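Galactose-binding like protein (Bacteroides thetaiotaomicron, PDB 7M1A) binds calcium through this C-terminal galactose-binding-like domain of a SusE-like protein, and probably recognises or helps to process carbohydrate. Local coordinates at residues K7-L13 against T59-V64; G24-V29 against G41-L45; G63-L68 against L146-R152; N84-P88 against S163-C169. All coordinates share one frame. Numbering follows the deposited sequence.

Interaction 1: residues K7-L13 against T59-V64; sequences KFREMYL and TFDLGV
T59, M11 and F8 lose the most surface where strand 9-11 pairs antiparallel with strand 59-62, the short axes 4.5 Å apart, their directions at 148°. F8 faces L62. R9 and D61 form a hydrogen-bonded pair (R9 N to D61 O and D61 N to R9 O, both 2.8 Å), E10 and F60 the non-hydrogen-bonded pair that follows. M11 N donates to T59 O at 3.1 Å, and a water accepts from T59 N (2.9 Å) and donates to M11 O (2.7 Å). T59, D61, R9 and M11 share one face: T59 CG2 lies 4.0 Å from M11 CB, and M11, a selenomethionine (chi1 m), lays M11 SE 4.0 Å from D61 CB. L13 CG is 3.8 Å from T59 OG1, which hydrogen-bonds D16. L62 CD2 lies 4.0 Å from the centroid of the F8 ring (chi1 m), over its face: a CH-pi contact. At G63 and V64 the chain turns a corner; D61 OD1 accepts G63 N at 2.8 Å, an Asx turn, and salt-bridges R152. R9 salt-bridges D61 and E99 of the second subunit. In this antiparallel beta-sandwich strand 151-158 flanks strand 56-66, while F60 and L62 pack on strand 169-176.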
# COMPACT_ATOMS: atom_id res chain seq x y z
N LYS A 7 7.19 -4.88 10.67
CA LYS A 7 7.74 -5.46 9.47
C LYS A 7 6.66 -5.76 8.42
O LYS A 7 6.95 -6.12 7.27
CB LYS A 7 8.50 -6.73 9.78
CG LYS A 7 9.67 -6.48 10.72
CD LYS A 7 10.52 -7.69 10.91
CE LYS A 7 11.69 -7.45 11.87
NZ LYS A 7 12.48 -6.21 11.54
N PHE A 8 5.38 -5.69 8.80
CA PHE A 8 4.32 -6.08 7.82
C PHE A 8 4.28 -5.03 6.69
O PHE A 8 4.55 -3.83 6.92
CB PHE A 8 2.92 -6.11 8.50
CG PHE A 8 2.64 -7.24 9.45
CD1 PHE A 8 3.64 -8.05 9.98
CD2 PHE A 8 1.29 -7.47 9.82
CE1 PHE A 8 3.33 -9.08 10.87
CE2 PHE A 8 0.96 -8.49 10.72
CZ PHE A 8 1.98 -9.26 11.27
N ARG A 9 3.92 -5.48 5.49
CA ARG A 9 3.84 -4.56 4.37
C ARG A 9 2.63 -4.84 3.51
O ARG A 9 2.31 -6.02 3.23
CB ARG A 9 5.08 -4.70 3.46
CG ARG A 9 6.36 -4.32 4.17
CD ARG A 9 6.58 -2.83 4.39
NE ARG A 9 7.83 -2.52 4.95
CZ ARG A 9 8.08 -2.36 6.25
NH1 ARG A 9 7.12 -2.51 7.14
NH2 ARG A 9 9.28 -2.04 6.67
N GLU A 10 1.92 -3.78 3.10
CA GLU A 10 0.83 -3.90 2.13
C GLU A 10 1.40 -4.42 0.81
O GLU A 10 2.54 -4.14 0.45
CB GLU A 10 0.20 -2.51 2.00
CG GLU A 10 -0.96 -2.39 1.05
CD GLU A 10 -0.67 -2.01 -0.37
OE1 GLU A 10 0.51 -2.23 -0.78
OE2 GLU A 10 -1.61 -1.69 -1.07
N MSE A 11 0.59 -5.24 0.12
CA MSE A 11 0.84 -5.61 -1.27
C MSE A 11 -0.39 -5.28 -2.08
O MSE A 11 -1.49 -5.10 -1.52
CB MSE A 11 1.21 -7.07 -1.36
CG MSE A 11 2.50 -7.36 -0.62
SE MSE A 11 3.11 -9.20 -0.88
CE MSE A 11 3.68 -9.02 -2.72
N TYR A 12 -0.28 -5.39 -3.43
CA TYR A 12 -1.45 -5.09 -4.24
C TYR A 12 -1.26 -5.90 -5.51
O TYR A 12 -0.38 -5.57 -6.33
CB TYR A 12 -1.62 -3.62 -4.59
CG TYR A 12 -2.96 -3.41 -5.26
CD1 TYR A 12 -4.19 -3.48 -4.54
CD2 TYR A 12 -3.01 -3.30 -6.67
CE1 TYR A 12 -5.41 -3.38 -5.21
CE2 TYR A 12 -4.24 -3.19 -7.32
CZ TYR A 12 -5.42 -3.27 -6.59
OH TYR A 12 -6.60 -3.23 -7.25
N LEU A 13 -1.98 -7.03 -5.61
CA LEU A 13 -1.90 -7.92 -6.77
C LEU A 13 -3.08 -7.67 -7.68
O LEU A 13 -4.05 -7.11 -7.26
CB LEU A 13 -1.97 -9.38 -6.31
CG LEU A 13 -1.03 -9.81 -5.18
CD1 LEU A 13 -1.04 -11.32 -4.98
CD2 LEU A 13 0.42 -9.34 -5.47
N THR A 59 -4.03 -8.56 0.07
CA THR A 59 -2.79 -9.31 0.18
C THR A 59 -1.79 -8.48 1.00
O THR A 59 -1.66 -7.26 0.80
CB THR A 59 -2.22 -9.53 -1.21
OG1 THR A 59 -3.19 -10.13 -2.09
CG2 THR A 59 -1.00 -10.41 -1.21
N PHE A 60 -0.94 -9.15 1.80
CA PHE A 60 0.12 -8.45 2.53
C PHE A 60 1.26 -9.41 2.84
O PHE A 60 1.16 -10.60 2.61
CB PHE A 60 -0.40 -7.73 3.77
CG PHE A 60 -1.07 -8.58 4.79
CD1 PHE A 60 -2.41 -8.94 4.64
CD2 PHE A 60 -0.42 -9.05 5.94
CE1 PHE A 60 -3.11 -9.65 5.64
CE2 PHE A 60 -1.10 -9.81 6.93
CZ PHE A 60 -2.43 -10.09 6.78
N ASP A 61 2.37 -8.85 3.31
CA ASP A 61 3.64 -9.53 3.55
C ASP A 61 3.87 -9.41 5.05
O ASP A 61 3.87 -8.28 5.61
CB ASP A 61 4.68 -8.78 2.73
CG ASP A 61 6.09 -9.28 2.76
OD1 ASP A 61 6.46 -10.13 3.59
OD2 ASP A 61 6.85 -8.84 1.85
N LEU A 62 4.16 -10.52 5.72
CA LEU A 62 4.49 -10.53 7.16
C LEU A 62 5.92 -10.03 7.40
O LEU A 62 6.25 -9.71 8.56
CB LEU A 62 4.34 -11.94 7.79
CG LEU A 62 2.94 -12.58 7.67
CD1 LEU A 62 2.99 -14.05 8.03
CD2 LEU A 62 1.95 -11.82 8.57
N GLY A 63 6.76 -9.98 6.35
CA GLY A 63 8.12 -9.49 6.57
C GLY A 63 9.05 -10.54 7.14
O GLY A 63 10.23 -10.26 7.32
N VAL A 64 8.55 -11.75 7.43
CA VAL A 64 9.34 -12.85 7.95
C VAL A 64 8.68 -14.12 7.41
O VAL A 64 7.50 -14.11 7.09
CB VAL A 64 9.29 -12.85 9.50
CG1 VAL A 64 10.03 -11.64 10.09
CG2 VAL A 64 7.86 -13.00 10.03
O HOH W 1 -3.99 -6.18 -1.65

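Interaction 2: residues G24-V29 against G41-L45; sequences GKMEYV and GGVGL. With CA (calcium ion), chain F.
Residues 26-29 form a 3-10 turn, with Y28 N to K25 O at 3.0 Å and V29 N to M26 O at 2.9 Å, and lie against the irregular, glycine-rich run 41-45; together they build one side of the calcium site of this galactose-binding-like domain. G24 lies beside L45 (CA-CA 4.4 Å) and Y28 beside G44 (4.8 Å). A single direct hydrogen bond joins the segments, K25 N to G44 O at 3.1 Å. G41 and G42 have positive phi, and G44 is nearly fully extended (172/-161). Y28, chi1 m, points toward the glycines: G42 CA sits over its ring face, 3.3 Å from the centroid in a CH-pi contact, so a CB on G42 would clash with the ring, while G44 O lies at the ring edge, 3.4 Å from Y28 CD2. L45, chi1 p and chi2 p, fills the space between V29 and M26, with V29 CG1 to L45 CG at 3.7 Å and M26 CG to L45 CD2 at 4.0 Å. N31, R33, T171 and E172 supply the other protein ligands of the calcium. Y28 O binds the ion at 2.3 Å, and the water that binds it at 2.4 Å donates to G42 O at 2.8 Å.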
# COMPACT_ATOMS: atom_id res chain seq x y z
N GLY A 24 -9.79 4.68 5.07
CA GLY A 24 -9.10 3.48 5.51
C GLY A 24 -7.75 3.30 4.84
O GLY A 24 -7.42 3.99 3.89
N LYS A 25 -6.97 2.37 5.39
CA LYS A 25 -5.66 2.03 4.82
C LYS A 25 -5.28 0.69 5.41
O LYS A 25 -5.57 0.34 6.56
CB LYS A 25 -4.57 3.02 5.30
CG LYS A 25 -3.38 2.96 4.35
CD LYS A 25 -3.60 3.59 3.00
CE LYS A 25 -2.36 3.32 2.11
NZ LYS A 25 -1.97 1.86 1.96
N MSE A 26 -4.66 -0.16 4.58
CA MSE A 26 -4.36 -1.51 5.01
C MSE A 26 -3.49 -1.47 6.28
O MSE A 26 -3.67 -2.30 7.18
CB MSE A 26 -3.69 -2.36 3.91
CG MSE A 26 -3.79 -3.88 4.36
SE MSE A 26 -2.90 -5.06 3.06
CE MSE A 26 -4.01 -4.64 1.47
N GLU A 27 -2.49 -0.52 6.33
CA GLU A 27 -1.55 -0.51 7.44
C GLU A 27 -2.29 -0.26 8.76
O GLU A 27 -1.74 -0.53 9.80
CB GLU A 27 -0.54 0.63 7.21
CG GLU A 27 0.50 0.39 6.09
CD GLU A 27 0.06 0.61 4.67
OE1 GLU A 27 -1.12 0.95 4.37
OE2 GLU A 27 1.01 0.52 3.81
N TYR A 28 -3.52 0.26 8.70
CA TYR A 28 -4.23 0.49 9.96
C TYR A 28 -4.68 -0.80 10.65
O TYR A 28 -5.08 -0.70 11.85
CB TYR A 28 -5.43 1.42 9.69
CG TYR A 28 -5.11 2.82 9.19
CD1 TYR A 28 -3.84 3.39 9.34
CD2 TYR A 28 -6.07 3.56 8.52
CE1 TYR A 28 -3.59 4.65 8.84
CE2 TYR A 28 -5.86 4.86 8.06
CZ TYR A 28 -4.63 5.41 8.29
OH TYR A 28 -4.36 6.64 7.74
N VAL A 29 -4.65 -1.95 9.94
CA VAL A 29 -5.06 -3.20 10.60
C VAL A 29 -3.85 -3.92 11.20
O VAL A 29 -4.01 -4.97 11.75
CB VAL A 29 -5.92 -4.12 9.73
CG1 VAL A 29 -7.16 -3.38 9.23
CG2 VAL A 29 -5.14 -4.82 8.61
N GLY A 41 -5.60 8.10 14.58
CA GLY A 41 -4.48 7.18 14.30
C GLY A 41 -4.84 6.09 13.29
O GLY A 41 -4.01 5.15 13.12
N GLY A 42 -5.98 6.23 12.52
CA GLY A 42 -6.32 5.28 11.43
C GLY A 42 -7.13 4.13 12.05
O GLY A 42 -6.61 3.36 12.85
N VAL A 43 -8.41 4.07 11.67
CA VAL A 43 -9.35 3.13 12.29
C VAL A 43 -9.27 1.71 11.76
O VAL A 43 -9.47 0.75 12.52
CB VAL A 43 -10.79 3.71 12.18
CG1 VAL A 43 -11.88 2.75 12.61
CG2 VAL A 43 -10.87 5.06 12.96
N GLY A 44 -9.05 1.57 10.46
CA GLY A 44 -9.05 0.22 9.93
C GLY A 44 -8.99 0.27 8.41
O GLY A 44 -8.57 1.30 7.81
N LEU A 45 -9.38 -0.83 7.76
CA LEU A 45 -9.49 -0.86 6.33
C LEU A 45 -10.95 -1.08 5.97
O LEU A 45 -11.76 -1.55 6.81
CB LEU A 45 -8.55 -1.89 5.67
CG LEU A 45 -8.85 -3.38 5.91
CD1 LEU A 45 -10.04 -3.92 5.11
CD2 LEU A 45 -7.60 -4.21 5.55
CA CA F . -5.76 -1.12 13.97
O HOH W 2 -6.80 0.97 14.29

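Interaction 3: residues G63-L68 against L146-R152; sequences GVLAKL and LDMPRVR
Segments 63-68 and 146-152 run antiparallel, their end-to-end directions 170° apart, and meet in one hydrogen-bonded pair, A66 with V151: A66 N to V151 O is 2.9 Å and V151 N to A66 O 3.0 Å. Beyond the pair the ladder opens and a water bridges it, accepting from L68 N and donating to P149 O, each at 2.8 Å. K67, chi1 t and chi2 p, brings NZ to two carbonyls of the opposing loop, M148 O at 2.7 Å and L146 O at 2.8 Å. V64 O is buried without a hydrogen-bond partner; R152 CA lies 3.3 Å from it in a CA-H...O contact. R152, extended, lays its guanidinium over G63 while its NE makes a salt bridge to D61. L68 CD1 meets V151 CG2 at 3.5 Å. This short pairing lies past the corners at G63-V64 and R152, at the end of the ladder between strands 56-66 and 151-158 of the beta-sandwich, with L68, M148 and V151 packed on L112 of strand 110-116.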
# COMPACT_ATOMS: atom_id res chain seq x y z
N GLY A 63 6.76 -9.98 6.35
CA GLY A 63 8.12 -9.49 6.57
C GLY A 63 9.05 -10.54 7.14
O GLY A 63 10.23 -10.26 7.32
N VAL A 64 8.55 -11.75 7.43
CA VAL A 64 9.34 -12.85 7.95
C VAL A 64 8.68 -14.12 7.41
O VAL A 64 7.50 -14.11 7.09
CB VAL A 64 9.29 -12.85 9.50
CG1 VAL A 64 10.03 -11.64 10.09
CG2 VAL A 64 7.86 -13.00 10.03
N LEU A 65 9.45 -15.21 7.37
CA LEU A 65 8.93 -16.55 7.13
C LEU A 65 8.61 -17.17 8.47
O LEU A 65 9.52 -17.30 9.33
CB LEU A 65 9.98 -17.39 6.36
CG LEU A 65 9.56 -18.84 6.00
CD1 LEU A 65 8.38 -18.92 5.02
CD2 LEU A 65 10.76 -19.62 5.40
N ALA A 66 7.32 -17.53 8.65
CA ALA A 66 6.94 -17.90 9.99
C ALA A 66 6.24 -19.25 9.99
O ALA A 66 5.37 -19.52 9.12
CB ALA A 66 5.88 -16.93 10.52
N LYS A 67 6.52 -19.94 11.10
CA LYS A 67 5.57 -21.09 11.37
C LYS A 67 4.41 -20.54 12.22
O LYS A 67 4.65 -20.14 13.38
CB LYS A 67 6.26 -22.25 12.13
CG LYS A 67 5.34 -23.44 12.34
CD LYS A 67 5.11 -24.30 11.17
CE LYS A 67 4.49 -25.62 11.53
NZ LYS A 67 4.26 -26.41 10.31
N LEU A 68 3.21 -20.40 11.62
CA LEU A 68 2.17 -19.69 12.32
C LEU A 68 1.57 -20.61 13.40
O LEU A 68 1.30 -21.79 13.18
CB LEU A 68 1.04 -19.30 11.36
CG LEU A 68 1.47 -18.26 10.32
CD1 LEU A 68 0.29 -17.96 9.38
CD2 LEU A 68 1.97 -17.01 11.03
N LEU A 146 -0.79 -27.44 12.96
CA LEU A 146 0.67 -27.74 12.87
C LEU A 146 1.03 -28.32 11.51
O LEU A 146 2.16 -28.06 11.08
CB LEU A 146 1.01 -28.78 13.96
CG LEU A 146 2.47 -29.19 14.05
CD1 LEU A 146 3.31 -28.04 14.58
CD2 LEU A 146 2.64 -30.40 14.95
N ASP A 147 0.11 -28.86 10.74
CA ASP A 147 0.53 -29.32 9.41
C ASP A 147 0.53 -28.24 8.34
O ASP A 147 0.93 -28.52 7.22
CB ASP A 147 -0.32 -30.50 8.97
CG ASP A 147 -1.77 -30.22 8.69
OD1 ASP A 147 -2.24 -29.05 8.77
OD2 ASP A 147 -2.41 -31.23 8.30
N MSE A 148 0.21 -26.98 8.67
CA MSE A 148 0.36 -25.93 7.66
C MSE A 148 1.83 -25.63 7.43
O MSE A 148 2.60 -25.66 8.37
CB MSE A 148 -0.37 -24.68 8.22
CG MSE A 148 -1.93 -24.90 8.16
SE MSE A 148 -2.66 -25.29 6.38
CE MSE A 148 -1.81 -24.67 4.80
N PRO A 149 2.21 -25.23 6.17
CA PRO A 149 3.59 -24.86 5.91
C PRO A 149 3.89 -23.50 6.52
O PRO A 149 2.99 -22.66 6.80
CB PRO A 149 3.68 -24.65 4.39
CG PRO A 149 2.21 -24.37 3.98
CD PRO A 149 1.34 -25.09 4.99
N ARG A 150 5.20 -23.22 6.67
CA ARG A 150 5.62 -21.86 6.97
C ARG A 150 5.24 -20.92 5.84
O ARG A 150 5.25 -21.31 4.66
CB ARG A 150 7.14 -21.74 7.21
CG ARG A 150 7.61 -22.53 8.42
CD ARG A 150 8.92 -22.01 9.00
NE ARG A 150 9.98 -22.26 8.09
CZ ARG A 150 11.23 -21.79 8.29
NH1 ARG A 150 11.56 -20.99 9.29
NH2 ARG A 150 12.17 -22.07 7.41
N VAL A 151 4.82 -19.70 6.21
CA VAL A 151 4.41 -18.72 5.19
C VAL A 151 4.90 -17.33 5.54
O VAL A 151 5.29 -17.09 6.67
CB VAL A 151 2.86 -18.63 5.09
CG1 VAL A 151 2.25 -19.92 4.50
CG2 VAL A 151 2.12 -18.36 6.45
N ARG A 152 5.15 -16.55 4.47
CA ARG A 152 5.49 -15.17 4.64
C ARG A 152 4.44 -14.20 4.10
O ARG A 152 4.34 -13.11 4.64
CB ARG A 152 6.80 -14.92 3.87
CG ARG A 152 7.21 -13.45 3.85
CD ARG A 152 8.63 -13.21 3.36
NE ARG A 152 8.78 -11.75 3.27
CZ ARG A 152 9.92 -11.20 2.95
NH1 ARG A 152 10.99 -11.97 2.78
NH2 ARG A 152 10.04 -9.88 2.84
O HOH W 3 2.36 -21.96 9.48

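Interaction 4: residues N84-P88 against S163-C169; sequences NDMSP and SNNYNIC. With EDO (1,2-ethanediol), chain E.
M86, a selenomethionine with chi1 and chi2 both m, extends over S163 and N165: M86 CE is 3.7 Å from S163 OG and M86 SE 3.7 Å from N165 ND2. It sits in a type II' turn from N84 to S87, closed by S87 N to N84 O at 3.2 Å, with D85 at positive phi. Two direct hydrogen bonds join the loops: S163 OG to D85 O at 2.7 Å, and C169 N to M86 O at 3.0 Å. A water donates to S87 OG and C169 O, both at 2.8 Å; S87 OG is also hydrogen-bonded to H81 O. N165 OD1 accepts N167 N at 3.1 Å, an Asx turn, and also N161 ND2. C169, chi1 p, places SG 3.8 Å from M86 CB, and P88 CB meets I168 CD1 at 3.8 Å. A 1,2-ethanediol, probably from the crystallisation liquor, donates from O1 to D85 OD1 at 2.4 Å, a very short hydrogen bond. The two loops pack where strands 88-96 and 169-176 begin, with H46 of strand 45-46 touching D85, M86 and C169.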
# COMPACT_ATOMS: atom_id res chain seq x y z
N ASN A 84 -22.46 -6.47 12.11
CA ASN A 84 -23.30 -5.55 11.34
C ASN A 84 -22.38 -4.93 10.28
O ASN A 84 -21.16 -5.16 10.23
CB ASN A 84 -23.89 -4.50 12.31
CG ASN A 84 -25.25 -3.98 11.86
OD1 ASN A 84 -25.54 -3.95 10.65
ND2 ASN A 84 -26.10 -3.62 12.81
N ASP A 85 -22.94 -4.05 9.45
CA ASP A 85 -22.17 -3.24 8.52
C ASP A 85 -21.39 -4.20 7.59
O ASP A 85 -21.91 -5.26 7.23
CB ASP A 85 -21.34 -2.18 9.28
CG ASP A 85 -20.97 -1.00 8.39
OD1 ASP A 85 -19.92 -1.05 7.67
OD2 ASP A 85 -21.74 -0.05 8.35
N MSE A 86 -20.17 -3.81 7.19
CA MSE A 86 -19.40 -4.65 6.28
C MSE A 86 -18.41 -5.52 7.08
O MSE A 86 -17.43 -6.04 6.52
CB MSE A 86 -18.67 -3.86 5.19
CG MSE A 86 -19.54 -2.87 4.45
SE MSE A 86 -21.15 -3.62 3.63
CE MSE A 86 -22.46 -2.44 4.46
N SER A 87 -18.64 -5.69 8.38
CA SER A 87 -17.77 -6.53 9.18
C SER A 87 -17.83 -7.96 8.67
O SER A 87 -18.88 -8.50 8.28
CB SER A 87 -18.23 -6.48 10.60
OG SER A 87 -18.12 -5.15 11.11
N PRO A 88 -16.69 -8.68 8.66
CA PRO A 88 -16.70 -10.03 8.04
C PRO A 88 -17.47 -11.03 8.90
O PRO A 88 -17.46 -10.99 10.15
CB PRO A 88 -15.18 -10.35 7.98
CG PRO A 88 -14.59 -9.56 9.15
CD PRO A 88 -15.37 -8.26 9.18
N SER A 163 -23.74 -7.82 6.27
CA SER A 163 -24.80 -7.27 5.41
C SER A 163 -25.00 -8.18 4.18
O SER A 163 -25.70 -7.79 3.25
CB SER A 163 -24.39 -5.84 5.02
OG SER A 163 -24.38 -5.04 6.20
N ASN A 164 -24.48 -9.41 4.23
CA ASN A 164 -24.77 -10.39 3.19
C ASN A 164 -24.15 -10.00 1.83
O ASN A 164 -24.63 -10.41 0.76
CB ASN A 164 -26.27 -10.71 3.03
CG ASN A 164 -26.48 -12.01 2.29
OD1 ASN A 164 -25.69 -12.95 2.44
ND2 ASN A 164 -27.55 -12.10 1.52
N ASN A 165 -22.98 -9.34 1.86
CA ASN A 165 -22.27 -9.10 0.61
C ASN A 165 -20.77 -9.36 0.79
O ASN A 165 -20.31 -9.94 1.78
CB ASN A 165 -22.65 -7.77 -0.06
CG ASN A 165 -22.20 -6.55 0.75
OD1 ASN A 165 -21.02 -6.26 0.89
ND2 ASN A 165 -23.15 -5.77 1.31
N TYR A 166 -19.98 -8.97 -0.23
CA TYR A 166 -18.59 -9.41 -0.34
C TYR A 166 -17.61 -8.36 0.25
O TYR A 166 -16.43 -8.67 0.33
CB TYR A 166 -18.20 -9.66 -1.81
CG TYR A 166 -18.84 -10.85 -2.45
CD1 TYR A 166 -18.88 -12.09 -1.83
CD2 TYR A 166 -19.57 -10.70 -3.62
CE1 TYR A 166 -19.48 -13.21 -2.44
CE2 TYR A 166 -20.19 -11.79 -4.23
CZ TYR A 166 -20.18 -13.04 -3.62
OH TYR A 166 -20.76 -14.12 -4.22
N ASN A 167 -18.10 -7.15 0.63
CA ASN A 167 -17.23 -6.13 1.19
C ASN A 167 -16.64 -6.57 2.52
O ASN A 167 -17.16 -7.44 3.20
CB ASN A 167 -17.98 -4.79 1.22
CG ASN A 167 -18.12 -4.25 -0.18
OD1 ASN A 167 -17.12 -3.83 -0.79
ND2 ASN A 167 -19.34 -4.21 -0.70
N ILE A 168 -15.59 -5.88 2.93
CA ILE A 168 -15.05 -6.13 4.26
C ILE A 168 -14.52 -4.83 4.89
O ILE A 168 -13.87 -4.01 4.23
CB ILE A 168 -13.96 -7.24 4.25
CG1 ILE A 168 -13.46 -7.60 5.66
CG2 ILE A 168 -12.81 -6.85 3.31
CD1 ILE A 168 -12.59 -8.82 5.70
N CYS A 169 -14.73 -4.67 6.21
CA CYS A 169 -14.04 -3.64 6.98
C CYS A 169 -13.71 -4.27 8.36
O CYS A 169 -14.49 -5.06 8.89
CB CYS A 169 -14.90 -2.38 7.13
SG CYS A 169 -16.48 -2.57 8.00
C1 EDO E . -20.61 1.28 5.40
O1 EDO E . -19.56 0.88 6.24
C2 EDO E . -21.65 2.08 6.16
O2 EDO E . -20.86 2.90 6.93
O HOH W 4 -15.58 -4.10 11.26

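In the fold
From the N terminus, interaction 1 pairs strand 9-11 with 56-66 and closes a long loop; nested within it, interaction 2 folds 24-29 on 41-45 beside the calcium. These two touch through M26, packed on T59 and F60, and both reach the second subunit. Interaction 3 begins where interaction 1 ends, sharing G63 and V64, and continues the same sheet to strand 151-158. Its closing segment lies between those of interaction 4, so the two cross along the chain, although their centres are about 28 Å apart on opposite sides of the chain's centre. Interaction 4 joins loops leading into one strand of each sheet, and L45 of interaction 2 packs on its I168 and C169.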